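Local coordinates for protein alanine racemase (Corynebacterium glutamicum, PDB 2DY3) that binds pyridoxal-5'-phosphate as a member of the alanine racemase family, with an N-terminal TIM-barrel domain joined to a C-terminal domain characteristic of the family, at residues B[38-43]-B[218-223]; B[48-51]-B[56-59]; B[132-137]-B[177-182]. All coordinates share one frame; numbering follows the deposited sequence.

Overall arrangement
All three contacts lie in the N-terminal TIM-barrel domain, but at different depths. Contact 1 is buried, its centre about 6 Å from that of the chain, and reaches the phosphate of PLP through Y38. Contact 2 packs the other end of helix 42-50 against strand 56-59, its centre about 11 Å from that of contact 1; the two touch where F219 CD2 lies 3.7 Å from I49 CD1. The side chain of F57 is about 11 Å from PLP. Contact 3 joins two outer-layer helices, its centre about 32 and 28 Å from the centres of contacts 1 and 2. Along the chain, contacts 2 and 3 follow one another inside the loop that contact 1 closes.

Contact 1. Residues B[38-43]-B[218-223]; sequences YNHGVE and AFYGLE. With PLP (pyridoxal-5'-phosphate), chain F.
Y38 OH donates a hydrogen bond of 2.7 Å to O1P of PLP, and the ring behind this hydroxyl belongs to a buried aromatic cluster with H40 and Y220. The Y220 ring bears both partners on the same side of its plane. Y38 lies toward one flank as an offset stack, with planes inclined by 25° and Y220 CE2 only 3.3 Å from Y38 CG. Y38 CB also sits over the Y220 face in a CH-pi contact, 3.9 Å from the ring centroid. On the other flank H40 makes a second offset stack; Y220 CD1 stands over the middle of the imidazole, 3.6 Å from ND1. With CG beside the backbone N (chi1 -72°), the imidazole of H40 folds back toward the preceding chain, and ND1 donates to Y38 O over 2.9 Å, from above the carbonyl plane. Y346 of helix 345-350 and M304 of the second subunit pack against Y38, while S199 N, G216 N, L217 N and Y346 OH bind PLP as well. Y220 OH is hydrogen-bonded to V32 O, which ties the cluster to strand 28-32. At the far edge of the imidazole a water in the ring plane, 2.8 Å from H40 NE2, donates to Y220 O at 2.9 Å.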
# COMPACT_ATOMS: atom_id res chain seq x y z
N TYR B 38 -3.73 -7.73 8.96
CA TYR B 38 -2.89 -6.57 9.23
C TYR B 38 -1.63 -6.60 8.37
O TYR B 38 -0.53 -6.35 8.86
CB TYR B 38 -2.52 -6.52 10.72
CG TYR B 38 -3.66 -6.08 11.61
CD1 TYR B 38 -4.96 -6.48 11.36
CD2 TYR B 38 -3.43 -5.26 12.71
CE1 TYR B 38 -6.00 -6.09 12.17
CE2 TYR B 38 -4.47 -4.86 13.53
CZ TYR B 38 -5.76 -5.28 13.25
OH TYR B 38 -6.80 -4.87 14.05
N ASN B 39 -1.82 -6.95 7.10
CA ASN B 39 -0.73 -7.02 6.13
C ASN B 39 0.23 -8.20 6.34
O ASN B 39 1.26 -8.27 5.67
CB ASN B 39 0.07 -5.71 6.16
CG ASN B 39 0.88 -5.47 4.89
OD1 ASN B 39 1.87 -4.74 4.89
ND2 ASN B 39 0.45 -6.09 3.79
N HIS B 40 -0.10 -9.11 7.25
CA HIS B 40 0.77 -10.27 7.50
C HIS B 40 0.47 -11.49 6.61
O HIS B 40 1.18 -12.49 6.67
CB HIS B 40 0.69 -10.70 8.97
CG HIS B 40 1.36 -9.76 9.92
ND1 HIS B 40 0.88 -8.50 10.18
CD2 HIS B 40 2.47 -9.91 10.69
CE1 HIS B 40 1.66 -7.91 11.07
NE2 HIS B 40 2.63 -8.74 11.39
N GLY B 41 -0.58 -11.41 5.79
CA GLY B 41 -0.93 -12.52 4.93
C GLY B 41 -1.94 -13.45 5.59
O GLY B 41 -1.57 -14.47 6.18
N VAL B 42 -3.22 -13.10 5.47
CA VAL B 42 -4.29 -13.87 6.08
C VAL B 42 -4.38 -15.32 5.60
O VAL B 42 -4.83 -16.20 6.34
CB VAL B 42 -5.66 -13.18 5.85
CG1 VAL B 42 -6.08 -13.29 4.38
CG2 VAL B 42 -6.71 -13.77 6.77
N GLU B 43 -3.94 -15.56 4.37
CA GLU B 43 -3.99 -16.90 3.81
C GLU B 43 -3.15 -17.88 4.63
O GLU B 43 -3.45 -19.07 4.68
CB GLU B 43 -3.52 -16.88 2.35
CG GLU B 43 -3.53 -18.24 1.69
CD GLU B 43 -3.64 -18.16 0.17
OE1 GLU B 43 -3.50 -19.21 -0.48
OE2 GLU B 43 -3.87 -17.05 -0.36
N ALA B 218 -2.63 -7.50 18.97
CA ALA B 218 -1.86 -8.41 19.81
C ALA B 218 -1.46 -9.74 19.16
O ALA B 218 -0.42 -10.31 19.50
CB ALA B 218 -2.63 -8.69 21.12
N PHE B 219 -2.27 -10.24 18.23
CA PHE B 219 -1.94 -11.51 17.57
C PHE B 219 -0.66 -11.39 16.75
O PHE B 219 0.05 -12.39 16.52
CB PHE B 219 -3.07 -11.95 16.62
CG PHE B 219 -4.25 -12.56 17.33
CD1 PHE B 219 -5.29 -11.77 17.79
CD2 PHE B 219 -4.32 -13.93 17.53
CE1 PHE B 219 -6.37 -12.34 18.45
CE2 PHE B 219 -5.39 -14.50 18.18
CZ PHE B 219 -6.42 -13.71 18.64
N TYR B 220 -0.36 -10.17 16.32
CA TYR B 220 0.83 -9.91 15.51
C TYR B 220 2.03 -9.54 16.38
O TYR B 220 3.08 -9.15 15.87
CB TYR B 220 0.50 -8.81 14.50
CG TYR B 220 -0.79 -9.11 13.76
CD1 TYR B 220 -0.86 -10.18 12.88
CD2 TYR B 220 -1.95 -8.39 14.02
CE1 TYR B 220 -2.06 -10.54 12.28
CE2 TYR B 220 -3.15 -8.74 13.42
CZ TYR B 220 -3.19 -9.82 12.55
OH TYR B 220 -4.38 -10.17 11.95
N GLY B 221 1.85 -9.65 17.69
CA GLY B 221 2.92 -9.37 18.63
C GLY B 221 3.25 -7.93 18.96
O GLY B 221 4.36 -7.64 19.41
N LEU B 222 2.31 -7.02 18.75
CA LEU B 222 2.56 -5.61 19.04
C LEU B 222 1.73 -5.14 20.24
O LEU B 222 0.59 -5.54 20.40
CB LEU B 222 2.23 -4.76 17.81
CG LEU B 222 2.91 -5.16 16.49
CD1 LEU B 222 2.31 -4.35 15.34
CD2 LEU B 222 4.41 -4.93 16.58
N GLU B 223 2.33 -4.29 21.07
CA GLU B 223 1.66 -3.76 22.26
C GLU B 223 0.89 -2.49 21.96
O GLU B 223 1.42 -1.53 21.39
CB GLU B 223 2.68 -3.48 23.37
CG GLU B 223 3.34 -4.72 23.99
CD GLU B 223 2.36 -5.58 24.77
OE1 GLU B 223 1.30 -5.06 25.17
OE2 GLU B 223 2.66 -6.77 25.00
N1 PLP F . -12.97 -4.67 16.38
C2 PLP F . -13.30 -3.86 15.29
C2A PLP F . -14.76 -3.53 15.03
C3 PLP F . -12.27 -3.38 14.46
O3 PLP F . -12.57 -2.57 13.38
C4 PLP F . -10.91 -3.72 14.75
C4A PLP F . -9.73 -3.19 13.90
C5 PLP F . -10.63 -4.55 15.89
C6 PLP F . -11.67 -5.01 16.68
C5A PLP F . -9.23 -4.94 16.29
O4P PLP F . -8.63 -3.93 17.09
P PLP F . -7.14 -3.97 17.72
O1P PLP F . -6.18 -4.20 16.63
O2P PLP F . -7.02 -2.64 18.31
O3P PLP F . -7.20 -5.09 18.68
O HOH W 1 4.15 -7.87 13.53

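Contact 2. Residues B[48-51]-B[56-59]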
# COMPACT_ATOMS: atom_id res chain seq x y z
N VAL B 48 -3.12 -20.58 11.13
CA VAL B 48 -2.27 -20.79 12.30
C VAL B 48 -3.02 -20.35 13.54
O VAL B 48 -3.02 -21.04 14.57
CB VAL B 48 -0.96 -20.00 12.17
CG1 VAL B 48 -0.23 -20.02 13.50
CG2 VAL B 48 -0.09 -20.61 11.07
N ILE B 49 -3.69 -19.20 13.45
CA ILE B 49 -4.44 -18.70 14.58
C ILE B 49 -5.57 -19.66 14.92
O ILE B 49 -5.91 -19.85 16.09
CB ILE B 49 -5.03 -17.31 14.28
CG1 ILE B 49 -3.90 -16.28 14.21
CG2 ILE B 49 -6.05 -16.93 15.33
CD1 ILE B 49 -4.36 -14.88 13.94
N ALA B 50 -6.15 -20.27 13.89
CA ALA B 50 -7.25 -21.20 14.09
C ALA B 50 -6.76 -22.45 14.81
O ALA B 50 -7.41 -22.96 15.72
CB ALA B 50 -7.87 -21.58 12.75
N ALA B 51 -5.60 -22.94 14.38
CA ALA B 51 -5.01 -24.14 14.95
C ALA B 51 -4.53 -23.95 16.39
O ALA B 51 -4.10 -24.92 17.02
CB ALA B 51 -3.86 -24.61 14.07
N ALA B 56 -13.27 -17.68 16.88
CA ALA B 56 -13.92 -16.98 15.78
C ALA B 56 -12.96 -15.98 15.14
O ALA B 56 -11.85 -15.77 15.63
CB ALA B 56 -15.16 -16.27 16.29
N PHE B 57 -13.41 -15.37 14.04
CA PHE B 57 -12.61 -14.38 13.33
C PHE B 57 -13.45 -13.17 12.97
O PHE B 57 -14.64 -13.28 12.69
CB PHE B 57 -12.03 -14.99 12.05
CG PHE B 57 -10.93 -15.99 12.29
CD1 PHE B 57 -9.62 -15.57 12.47
CD2 PHE B 57 -11.22 -17.34 12.36
CE1 PHE B 57 -8.61 -16.49 12.72
CE2 PHE B 57 -10.21 -18.27 12.61
CZ PHE B 57 -8.91 -17.84 12.79
N GLY B 58 -12.82 -12.00 13.00
CA GLY B 58 -13.52 -10.78 12.67
C GLY B 58 -12.83 -10.07 11.52
O GLY B 58 -11.60 -9.97 11.49
N VAL B 59 -13.62 -9.63 10.54
CA VAL B 59 -13.06 -8.89 9.41
C VAL B 59 -13.97 -7.71 9.12
O VAL B 59 -15.09 -7.62 9.65
CB VAL B 59 -12.94 -9.74 8.11
CG1 VAL B 59 -11.87 -10.80 8.28
CG2 VAL B 59 -14.29 -10.35 7.74
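F57 directs the far end of its ring at the backbone of helix 42-50, where I49 and A50 receive it in different ways. The A50 N atom lies in the ring plane, beyond the edge and 3.8 Å from F57 CZ, so the phenyl group meets the helix end-on instead of lying flat against it. A50 CB also sits close to that plane, 3.9 Å from CZ, and extends the contact along the rim toward CE2. I49 comes in differently: its CG2 methyl stands off to one side of the ring plane, slanting in to 3.7 Å from F57 CE1, with I49 CB a little farther at 4.0 Å from the same atom. The torsions of I49 account for this, because CG2 is anti to the backbone N and reaches the phenyl group while the longer CG1 branch takes another course. The CB of F57 does not itself head for the helix; its first torsion (chi1 -72°) carries the ring across to it.

The two segments form the second half of a beta-alpha-beta crossover, in which helix 42-50 connects the neighbouring parallel strands 28-32 and 56-59 of the TIM barrel. Backbone bonds of F57 with E76 and L78 secure the strand in its sheet. F57 lies between its own strand and the helices, also touching L68 of helix 62-70 and A31 of strand 28-32. I49 meets I13 and T17 of helix 10-24.

No hydrogen bond crosses between the segments, and the side-chain contacts are between aliphatic and aromatic carbons. Helix and strand are thus probably held together here by close packing of apolar surface.

Contact 3. Residues B[132-137]-B[177-182]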
# COMPACT_ATOMS: atom_id res chain seq x y z
N VAL B 132 -25.96 1.22 15.00
CA VAL B 132 -27.28 1.71 15.37
C VAL B 132 -27.18 2.55 16.64
O VAL B 132 -26.62 2.10 17.65
CB VAL B 132 -28.24 0.52 15.62
CG1 VAL B 132 -29.66 1.02 15.82
CG2 VAL B 132 -28.18 -0.46 14.45
N ASP B 133 -27.70 3.78 16.60
CA ASP B 133 -27.64 4.63 17.78
C ASP B 133 -28.89 4.53 18.63
O ASP B 133 -29.92 4.03 18.18
CB ASP B 133 -27.39 6.10 17.39
CG ASP B 133 -28.51 6.68 16.55
OD1 ASP B 133 -29.69 6.48 16.89
OD2 ASP B 133 -28.19 7.35 15.55
N GLU B 134 -28.78 5.01 19.86
CA GLU B 134 -29.85 4.98 20.85
C GLU B 134 -31.27 5.23 20.36
O GLU B 134 -32.19 4.48 20.70
CB GLU B 134 -29.52 5.97 21.97
CG GLU B 134 -30.46 5.94 23.16
CD GLU B 134 -29.91 6.71 24.34
OE1 GLU B 134 -28.93 6.23 24.96
OE2 GLU B 134 -30.43 7.80 24.66
N GLN B 135 -31.46 6.27 19.56
CA GLN B 135 -32.79 6.59 19.05
C GLN B 135 -33.35 5.51 18.11
O GLN B 135 -34.56 5.42 17.93
CB GLN B 135 -32.77 7.93 18.31
CG GLN B 135 -32.40 9.13 19.18
CD GLN B 135 -33.31 9.30 20.38
OE1 GLN B 135 -33.30 8.49 21.31
NE2 GLN B 135 -34.12 10.36 20.37
N GLU B 136 -32.46 4.70 17.54
CA GLU B 136 -32.87 3.65 16.61
C GLU B 136 -32.99 2.26 17.26
O GLU B 136 -33.61 1.36 16.69
CB GLU B 136 -31.88 3.57 15.44
CG GLU B 136 -31.44 4.91 14.88
CD GLU B 136 -30.34 4.80 13.84
OE1 GLU B 136 -29.30 4.17 14.12
OE2 GLU B 136 -30.51 5.35 12.73
N TRP B 137 -32.39 2.09 18.44
CA TRP B 137 -32.42 0.79 19.12
C TRP B 137 -33.80 0.16 19.20
O TRP B 137 -33.98 -1.00 18.83
CB TRP B 137 -31.84 0.91 20.54
CG TRP B 137 -30.42 1.35 20.58
CD1 TRP B 137 -29.52 1.32 19.55
CD2 TRP B 137 -29.71 1.84 21.72
NE1 TRP B 137 -28.29 1.76 19.99
CE2 TRP B 137 -28.38 2.08 21.32
CE3 TRP B 137 -30.06 2.09 23.06
CZ2 TRP B 137 -27.41 2.57 22.19
CZ3 TRP B 137 -29.10 2.57 23.92
CH2 TRP B 137 -27.78 2.81 23.49
N PHE B 177 -23.81 0.93 26.15
CA PHE B 177 -23.89 -0.40 25.56
C PHE B 177 -24.79 -1.31 26.40
O PHE B 177 -25.61 -2.05 25.86
CB PHE B 177 -22.49 -1.02 25.45
CG PHE B 177 -22.46 -2.38 24.79
CD1 PHE B 177 -22.80 -2.53 23.45
CD2 PHE B 177 -22.05 -3.50 25.50
CE1 PHE B 177 -22.72 -3.77 22.84
CE2 PHE B 177 -21.98 -4.74 24.90
CZ PHE B 177 -22.31 -4.88 23.56
N ARG B 178 -24.63 -1.25 27.72
CA ARG B 178 -25.44 -2.07 28.61
C ARG B 178 -26.90 -1.65 28.59
O ARG B 178 -27.79 -2.45 28.84
CB ARG B 178 -24.88 -1.99 30.03
CG ARG B 178 -23.54 -2.71 30.16
CD ARG B 178 -22.89 -2.50 31.51
NE ARG B 178 -21.66 -3.28 31.60
CZ ARG B 178 -20.79 -3.21 32.60
NH1 ARG B 178 -21.01 -2.38 33.61
NH2 ARG B 178 -19.70 -3.96 32.58
N ARG B 179 -27.14 -0.38 28.27
CA ARG B 179 -28.49 0.14 28.18
C ARG B 179 -29.14 -0.48 26.95
O ARG B 179 -30.31 -0.87 26.97
CB ARG B 179 -28.43 1.67 28.07
CG ARG B 179 -29.76 2.37 27.98
CD ARG B 179 -29.61 3.83 28.40
NE ARG B 179 -28.66 4.56 27.56
CZ ARG B 179 -27.72 5.38 28.03
NH1 ARG B 179 -27.60 5.57 29.34
NH2 ARG B 179 -26.91 6.00 27.19
N ALA B 180 -28.36 -0.60 25.89
CA ALA B 180 -28.83 -1.19 24.64
C ALA B 180 -29.11 -2.69 24.81
O ALA B 180 -30.14 -3.19 24.36
CB ALA B 180 -27.79 -0.97 23.54
N LEU B 181 -28.19 -3.39 25.47
CA LEU B 181 -28.34 -4.82 25.68
C LEU B 181 -29.58 -5.15 26.51
O LEU B 181 -30.29 -6.13 26.23
CB LEU B 181 -27.08 -5.37 26.37
CG LEU B 181 -27.00 -6.89 26.59
CD1 LEU B 181 -27.19 -7.62 25.27
CD2 LEU B 181 -25.65 -7.24 27.20
N ALA B 182 -29.85 -4.34 27.53
CA ALA B 182 -31.02 -4.56 28.37
C ALA B 182 -32.30 -4.33 27.56
O ALA B 182 -33.27 -5.08 27.70
CB ALA B 182 -30.98 -3.63 29.58
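Two helices of the outer layer of the TIM barrel, 134-146 and 169-186, meet near the start of the first, where W137 and E134 face A180 and R179. The indole of W137 is the centre of the packing. A180 CB stands over its six-membered ring in a CH-pi contact, 3.5 Å from the centroid and within 1° of the ring normal. The opposite face rests on the first turn of its own helix, above D133 C and E134 CA, so the indole is clamped between that turn and the neighbouring helix. Its rotation is fixed further by NE1, which donates to V132 O over 2.9 Å; the acceptor lies in the indole plane, although the N-H arrives from above the carbonyl plane. R179 CG touches the edge of the six-membered ring, 4.1 Å from W137 CZ3.

Beside the indole runs a salt bridge. E134 stretches out with CG anti to the backbone N (chi1 -174°), whereas the arginine chain bends at chi3, bringing NH2 to 3.0 Å and NE to 3.1 Å from the same carboxylate oxygen, E134 OE1. The carboxylate and guanidinium planes are perpendicular, and both hydrogen bonds are weak.

The turn under the indole is held by a capping box: D133 N donates to E136 OE1 at 3.0 Å, and D133 OD1 in turn accepts a weak bond from E136 N. D133 also packs on K246 of the second subunit, and A180 on M155 of strand 150-156.

The contact therefore combines a buried CH-pi contact with a charged pair at the exposed surface, where charge attraction probably matters more than the bent, weak hydrogen bonds.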